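Local coordinates for anti-sigma-I factor RsgI3 (Clostridium thermocellum, PDB 6QE7), which probably holds the sigma factor SigI3 inactive until its extracellular sensing region, the tandem PA14 domains of this chain, binds plant polysaccharide such as pectin, at residues Y11-F19 against L248-I256. Residues are numbered along the deposited sequence; the frame is centred on the assembly and turned at random.
Sequences YNNMDFSRF and LKAGRQYDI. With CA (calcium ion), chain E.
Two loops meet where the paired PA14 domains abut: 11-19, joining strands 6-11 and 19-25 of the first domain, and the turn of 248-256 that leads into strand 254-263 of the second. Asn13 and Gly251 face each other across the seam, the amide of Asn13 lying against the Gly251 backbone with OD1 3.5 Å from Gly251 C. Met14 N donates an almost straight hydrogen bond (176°) to Gly251 O at 2.9 Å, while the extended Met14 side chain carries CE to 3.7 Å from Ala250 O. A second straight bond runs the other way, from Gln253 N to Asp15 OD2 at 3.0 Å, reaching the syn side of the carboxylate from 32° out of its plane. With CG between the backbone N and the carbonyl carbon (chi1 60°), the Asp15 carboxylate spans the seam, its OD1 accepting Ser17 OG at 2.7 Å. That hydroxyl in turn receives Asn13 ND2 (2.9 Å), which also bonds Asp203 of the second domain, so one network fixes carboxylate and amide. Ser17 CB sits over the face of the Gln253 amide, a tight 3.2 Å from Gln253 CD. Beside the seam, Asn12 O binds calcium together with Asp44 and Thr45, and a calcium-bound water donates to Asn13 OD1. Arg18 adds a salt bridge to Asp203. Loop-to-loop backbone and carboxylate bonds near a calcium site thus join the two β-sandwiches of this PA14 dyad.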
ATOM      1  N   TYR A  11      -9.277   2.018   1.809  1.00 32.54           N
ATOM      2  CA  TYR A  11      -7.926   1.690   2.312  1.00 30.14           C
ATOM      3  C   TYR A  11      -7.471   2.888   3.161  1.00 28.86           C
ATOM      4  O   TYR A  11      -7.684   4.001   2.702  1.00 25.93           O
ATOM      5  CB  TYR A  11      -7.030   1.489   1.087  1.00 30.12           C
ATOM      6  CG  TYR A  11      -7.379   0.328   0.192  1.00 30.28           C
ATOM      7  CD1 TYR A  11      -8.357   0.467  -0.791  1.00 32.17           C
ATOM      8  CD2 TYR A  11      -6.652  -0.859   0.248  1.00 29.32           C
ATOM      9  CE1 TYR A  11      -8.666  -0.569  -1.635  1.00 25.28           C
ATOM     10  CE2 TYR A  11      -6.941  -1.909  -0.594  1.00 30.63           C
ATOM     11  CZ  TYR A  11      -7.939  -1.745  -1.526  1.00 26.91           C
ATOM     12  OH  TYR A  11      -8.261  -2.794  -2.287  1.00 29.90           O
ATOM     13  N   ASN A  12      -6.652   2.656   4.188  1.00 28.86           N
ATOM     14  CA  ASN A  12      -6.125   3.701   5.108  1.00 27.01           C
ATOM     15  C   ASN A  12      -4.786   4.277   4.655  1.00 23.96           C
ATOM     16  O   ASN A  12      -4.277   5.189   5.359  1.00 22.58           O
ATOM     17  CB  ASN A  12      -5.961   3.154   6.539  1.00 27.55           C
ATOM     18  CG  ASN A  12      -7.145   3.541   7.385  1.00 29.91           C
ATOM     19  OD1 ASN A  12      -7.509   4.706   7.361  1.00 29.34           O
ATOM     20  ND2 ASN A  12      -7.779   2.598   8.083  1.00 28.11           N
ATOM     21  N   ASN A  13      -4.228   3.780   3.556  1.00 26.17           N
ATOM     22  CA  ASN A  13      -3.108   4.415   2.806  1.00 26.32           C
ATOM     23  C   ASN A  13      -3.667   4.935   1.458  1.00 27.14           C
ATOM     24  O   ASN A  13      -4.783   4.495   1.039  1.00 29.55           O
ATOM     25  CB  ASN A  13      -1.971   3.401   2.622  1.00 26.83           C
ATOM     26  CG  ASN A  13      -1.017   3.335   3.803  1.00 28.65           C
ATOM     27  OD1 ASN A  13      -0.993   4.229   4.648  1.00 25.66           O
ATOM     28  ND2 ASN A  13      -0.121   2.354   3.801  1.00 29.99           N
ATOM     29  N   MET A  14      -2.892   5.739   0.732  1.00 26.65           N
ATOM     30  CA  MET A  14      -3.331   6.409  -0.519  1.00 28.81           C
ATOM     31  C   MET A  14      -2.919   5.596  -1.734  1.00 27.45           C
ATOM     32  O   MET A  14      -3.232   5.989  -2.853  1.00 26.59           O
ATOM     33  CB  MET A  14      -2.824   7.851  -0.552  1.00 31.61           C
ATOM     34  CG  MET A  14      -1.366   8.097  -0.878  1.00 39.00           C
ATOM     35  SD  MET A  14      -1.371   9.906  -0.318  1.00 46.45           S
ATOM     36  CE  MET A  14       0.414  10.185  -0.214  1.00 57.36           C
ATOM     37  N   ASP A  15      -2.321   4.418  -1.515  1.00 30.08           N
ATOM     38  CA  ASP A  15      -1.903   3.543  -2.634  1.00 26.26           C
ATOM     39  C   ASP A  15      -2.524   2.169  -2.516  1.00 24.83           C
ATOM     40  O   ASP A  15      -1.822   1.195  -2.874  1.00 29.66           O
ATOM     41  CB  ASP A  15      -0.392   3.318  -2.606  1.00 33.89           C
ATOM     42  CG  ASP A  15       0.092   2.655  -1.301  1.00 26.98           C
ATOM     43  OD1 ASP A  15      -0.707   2.551  -0.300  1.00 29.05           O
ATOM     44  OD2 ASP A  15       1.256   2.244  -1.308  1.00 30.61           O
ATOM     45  N   PHE A  16      -3.746   2.044  -2.016  1.00 23.52           N
ATOM     46  CA  PHE A  16      -4.503   0.772  -2.043  1.00 25.82           C
ATOM     47  C   PHE A  16      -3.730  -0.250  -1.224  1.00 29.87           C
ATOM     48  O   PHE A  16      -3.720  -1.406  -1.600  1.00 31.18           O
ATOM     49  CB  PHE A  16      -4.741   0.244  -3.469  1.00 28.35           C
ATOM     50  CG  PHE A  16      -5.408   1.310  -4.313  1.00 28.40           C
ATOM     51  CD1 PHE A  16      -6.717   1.645  -4.074  1.00 24.75           C
ATOM     52  CD2 PHE A  16      -4.685   2.044  -5.232  1.00 30.29           C
ATOM     53  CE1 PHE A  16      -7.331   2.646  -4.805  1.00 26.35           C
ATOM     54  CE2 PHE A  16      -5.279   3.069  -5.948  1.00 32.13           C
ATOM     55  CZ  PHE A  16      -6.602   3.371  -5.710  1.00 29.82           C
ATOM     56  N   SER A  17      -3.128   0.180  -0.130  1.00 26.94           N
ATOM     57  CA  SER A  17      -2.638  -0.694   0.962  1.00 27.24           C
ATOM     58  C   SER A  17      -3.327  -0.256   2.247  1.00 25.51           C
ATOM     59  O   SER A  17      -3.971   0.886   2.297  1.00 29.02           O
ATOM     60  CB  SER A  17      -1.120  -0.678   1.102  1.00 26.49           C
ATOM     61  OG  SER A  17      -0.688   0.626   1.523  1.00 25.98           O
ATOM     62  N   ARG A  18      -3.227  -1.113   3.249  1.00 28.01           N
ATOM     63  CA  ARG A  18      -3.960  -1.014   4.539  1.00 30.01           C
ATOM     64  C   ARG A  18      -5.460  -1.022   4.264  1.00 27.95           C
ATOM     65  O   ARG A  18      -6.186  -0.103   4.677  1.00 26.57           O
ATOM     66  CB  ARG A  18      -3.550   0.257   5.264  1.00 30.20           C
ATOM     67  CG  ARG A  18      -2.315   0.073   6.114  1.00 33.99           C
ATOM     68  CD  ARG A  18      -2.060   1.397   6.766  1.00 32.99           C
ATOM     69  NE  ARG A  18      -0.759   1.470   7.380  1.00 38.02           N
ATOM     70  CZ  ARG A  18      -0.458   0.972   8.575  1.00 44.73           C
ATOM     71  NH1 ARG A  18      -1.353   0.282   9.272  1.00 46.83           N
ATOM     72  NH2 ARG A  18       0.746   1.176   9.071  1.00 37.54           N
ATOM     73  N   PHE A  19      -5.894  -2.093   3.647  1.00 26.39           N
ATOM     74  CA  PHE A  19      -7.309  -2.325   3.312  1.00 32.29           C
ATOM     75  C   PHE A  19      -8.103  -2.327   4.632  1.00 31.40           C
ATOM     76  O   PHE A  19      -7.627  -2.935   5.590  1.00 27.12           O
ATOM     77  CB  PHE A  19      -7.459  -3.625   2.519  1.00 28.57           C
ATOM     78  CG  PHE A  19      -8.902  -4.040   2.467  1.00 35.82           C
ATOM     79  CD1 PHE A  19      -9.826  -3.320   1.705  1.00 31.18           C
ATOM     80  CD2 PHE A  19      -9.369  -5.062   3.278  1.00 37.16           C
ATOM     81  CE1 PHE A  19     -11.168  -3.654   1.708  1.00 32.26           C
ATOM     82  CE2 PHE A  19     -10.724  -5.408   3.243  1.00 34.50           C
ATOM     83  CZ  PHE A  19     -11.612  -4.678   2.487  1.00 35.01           C
ATOM     84  N   LEU A 248      11.095   9.487   2.411  1.00 31.51           N
ATOM     85  CA  LEU A 248       9.873   8.691   2.214  1.00 33.58           C
ATOM     86  C   LEU A 248       8.656   9.565   2.471  1.00 34.75           C
ATOM     87  O   LEU A 248       8.721  10.548   3.219  1.00 29.83           O
ATOM     88  CB  LEU A 248       9.868   7.494   3.144  1.00 33.70           C
ATOM     89  CG  LEU A 248      11.085   6.590   3.026  1.00 31.55           C
ATOM     90  CD1 LEU A 248      11.145   5.632   4.198  1.00 35.10           C
ATOM     91  CD2 LEU A 248      11.111   5.824   1.689  1.00 32.14           C
ATOM     92  N   LYS A 249       7.556   9.196   1.858  1.00 33.09           N
ATOM     93  CA  LYS A 249       6.291   9.897   2.106  1.00 32.21           C
ATOM     94  C   LYS A 249       5.433   9.057   3.058  1.00 29.12           C
ATOM     95  O   LYS A 249       5.327   7.847   2.880  1.00 31.90           O
ATOM     96  CB  LYS A 249       5.631  10.171   0.762  1.00 34.96           C
ATOM     97  CG  LYS A 249       6.386  11.106  -0.192  1.00 39.35           C
ATOM     98  CD  LYS A 249       5.588  11.291  -1.502  1.00 41.28           C
ATOM     99  CE  LYS A 249       6.236  12.167  -2.555  1.00 45.04           C
ATOM    100  NZ  LYS A 249       5.546  12.004  -3.867  1.00 44.07           N
ATOM    101  N   ALA A 250       4.736   9.685   3.989  1.00 30.63           N
ATOM    102  CA  ALA A 250       3.676   9.009   4.771  1.00 29.18           C
ATOM    103  C   ALA A 250       2.550   8.621   3.823  1.00 28.53           C
ATOM    104  O   ALA A 250       2.309   9.311   2.820  1.00 31.77           O
ATOM    105  CB  ALA A 250       3.185   9.919   5.855  1.00 32.40           C
ATOM    106  N   GLY A 251       1.865   7.570   4.162  1.00 32.70           N
ATOM    107  CA  GLY A 251       0.599   7.215   3.534  1.00 31.24           C
ATOM    108  C   GLY A 251       0.783   6.234   2.408  1.00 33.12           C
ATOM    109  O   GLY A 251      -0.171   6.075   1.679  1.00 32.75           O
ATOM    110  N   ARG A 252       1.984   5.706   2.161  1.00 31.96           N
ATOM    111  CA  ARG A 252       2.186   4.694   1.099  1.00 29.46           C
ATOM    112  C   ARG A 252       3.239   3.666   1.542  1.00 32.36           C
ATOM    113  O   ARG A 252       4.000   4.006   2.348  1.00 32.39           O
ATOM    114  CB  ARG A 252       2.568   5.340  -0.239  1.00 38.22           C
ATOM    115  CG  ARG A 252       3.728   6.324  -0.186  1.00 43.66           C
ATOM    116  CD  ARG A 252       4.452   6.425  -1.512  1.00 49.15           C
ATOM    117  NE  ARG A 252       5.090   5.151  -1.909  1.00 59.16           N
ATOM    118  CZ  ARG A 252       5.798   4.938  -3.040  1.00 54.13           C
ATOM    119  NH1 ARG A 252       5.999   5.898  -3.939  1.00 51.21           N
ATOM    120  NH2 ARG A 252       6.288   3.735  -3.281  1.00 44.93           N
ATOM    121  N   GLN A 253       3.246   2.478   0.931  1.00 28.77           N
ATOM    122  CA  GLN A 253       4.123   1.334   1.197  1.00 36.45           C
ATOM    123  C   GLN A 253       5.331   1.483   0.296  1.00 33.88           C
ATOM    124  O   GLN A 253       5.176   1.984  -0.845  1.00 29.97           O
ATOM    125  CB  GLN A 253       3.393   0.029   0.886  1.00 35.14           C
ATOM    126  CG  GLN A 253       2.353  -0.382   1.909  1.00 37.24           C
ATOM    127  CD  GLN A 253       1.885  -1.754   1.523  1.00 37.79           C
ATOM    128  OE1 GLN A 253       1.888  -2.185   0.332  1.00 41.16           O
ATOM    129  NE2 GLN A 253       1.574  -2.483   2.554  1.00 34.28           N
ATOM    130  N   TYR A 254       6.474   1.082   0.828  1.00 28.87           N
ATOM    131  CA  TYR A 254       7.737   0.982   0.090  1.00 30.65           C
ATOM    132  C   TYR A 254       8.239  -0.438   0.292  1.00 28.26           C
ATOM    133  O   TYR A 254       7.953  -1.116   1.326  1.00 30.10           O
ATOM    134  CB  TYR A 254       8.774   1.980   0.576  1.00 28.09           C
ATOM    135  CG  TYR A 254       8.432   3.405   0.401  1.00 28.48           C
ATOM    136  CD1 TYR A 254       7.670   4.099   1.319  1.00 27.84           C
ATOM    137  CD2 TYR A 254       8.825   4.057  -0.755  1.00 29.80           C
ATOM    138  CE1 TYR A 254       7.394   5.446   1.123  1.00 28.29           C
ATOM    139  CE2 TYR A 254       8.510   5.376  -0.983  1.00 25.74           C
ATOM    140  CZ  TYR A 254       7.754   6.063  -0.057  1.00 29.06           C
ATOM    141  OH  TYR A 254       7.450   7.370  -0.286  1.00 29.43           O
ATOM    142  N   ASP A 255       8.936  -0.936  -0.706  1.00 28.80           N
ATOM    143  CA  ASP A 255       9.605  -2.251  -0.574  1.00 28.18           C
ATOM    144  C   ASP A 255      10.638  -2.160   0.550  1.00 27.97           C
ATOM    145  O   ASP A 255      11.365  -1.098   0.740  1.00 31.15           O
ATOM    146  CB  ASP A 255      10.226  -2.694  -1.906  1.00 31.12           C
ATOM    147  CG  ASP A 255       9.190  -3.047  -2.949  1.00 35.53           C
ATOM    148  OD1 ASP A 255       8.281  -3.823  -2.635  1.00 43.58           O
ATOM    149  OD2 ASP A 255       9.255  -2.490  -4.009  1.00 49.24           O
ATOM    150  N   ILE A 256      10.814  -3.290   1.241  1.00 32.43           N
ATOM    151  CA  ILE A 256      11.920  -3.390   2.212  1.00 26.83           C
ATOM    152  C   ILE A 256      12.526  -4.794   2.027  1.00 32.10           C
ATOM    153  O   ILE A 256      11.759  -5.759   1.936  1.00 31.43           O
ATOM    154  CB  ILE A 256      11.465  -3.116   3.660  1.00 29.53           C
ATOM    155  CG1 ILE A 256      12.636  -3.330   4.639  1.00 29.81           C
ATOM    156  CG2 ILE A 256      10.254  -3.960   4.063  1.00 32.84           C
ATOM    157  CD1 ILE A 256      12.411  -2.928   6.088  1.00 28.01           C
TER
HETATM  158 CA    CA E 402      -4.011   7.329   6.059  1.00 27.77          CA
HETATM  159  O   HOH W   1      -6.421   7.098   6.445  1.00 28.46           O
HETATM  160  O   HOH W   2      -1.824   6.302   6.310  1.00 28.63           O
HETATM  161  O   HOH W   3       3.044   2.666  -2.904  1.00 49.33           O
HETATM  162  O   HOH W   4      -3.973   6.065   8.181  1.00 28.26           O
HETATM  163  O   HOH W   5      -3.883   8.994   7.848  1.00 25.57           O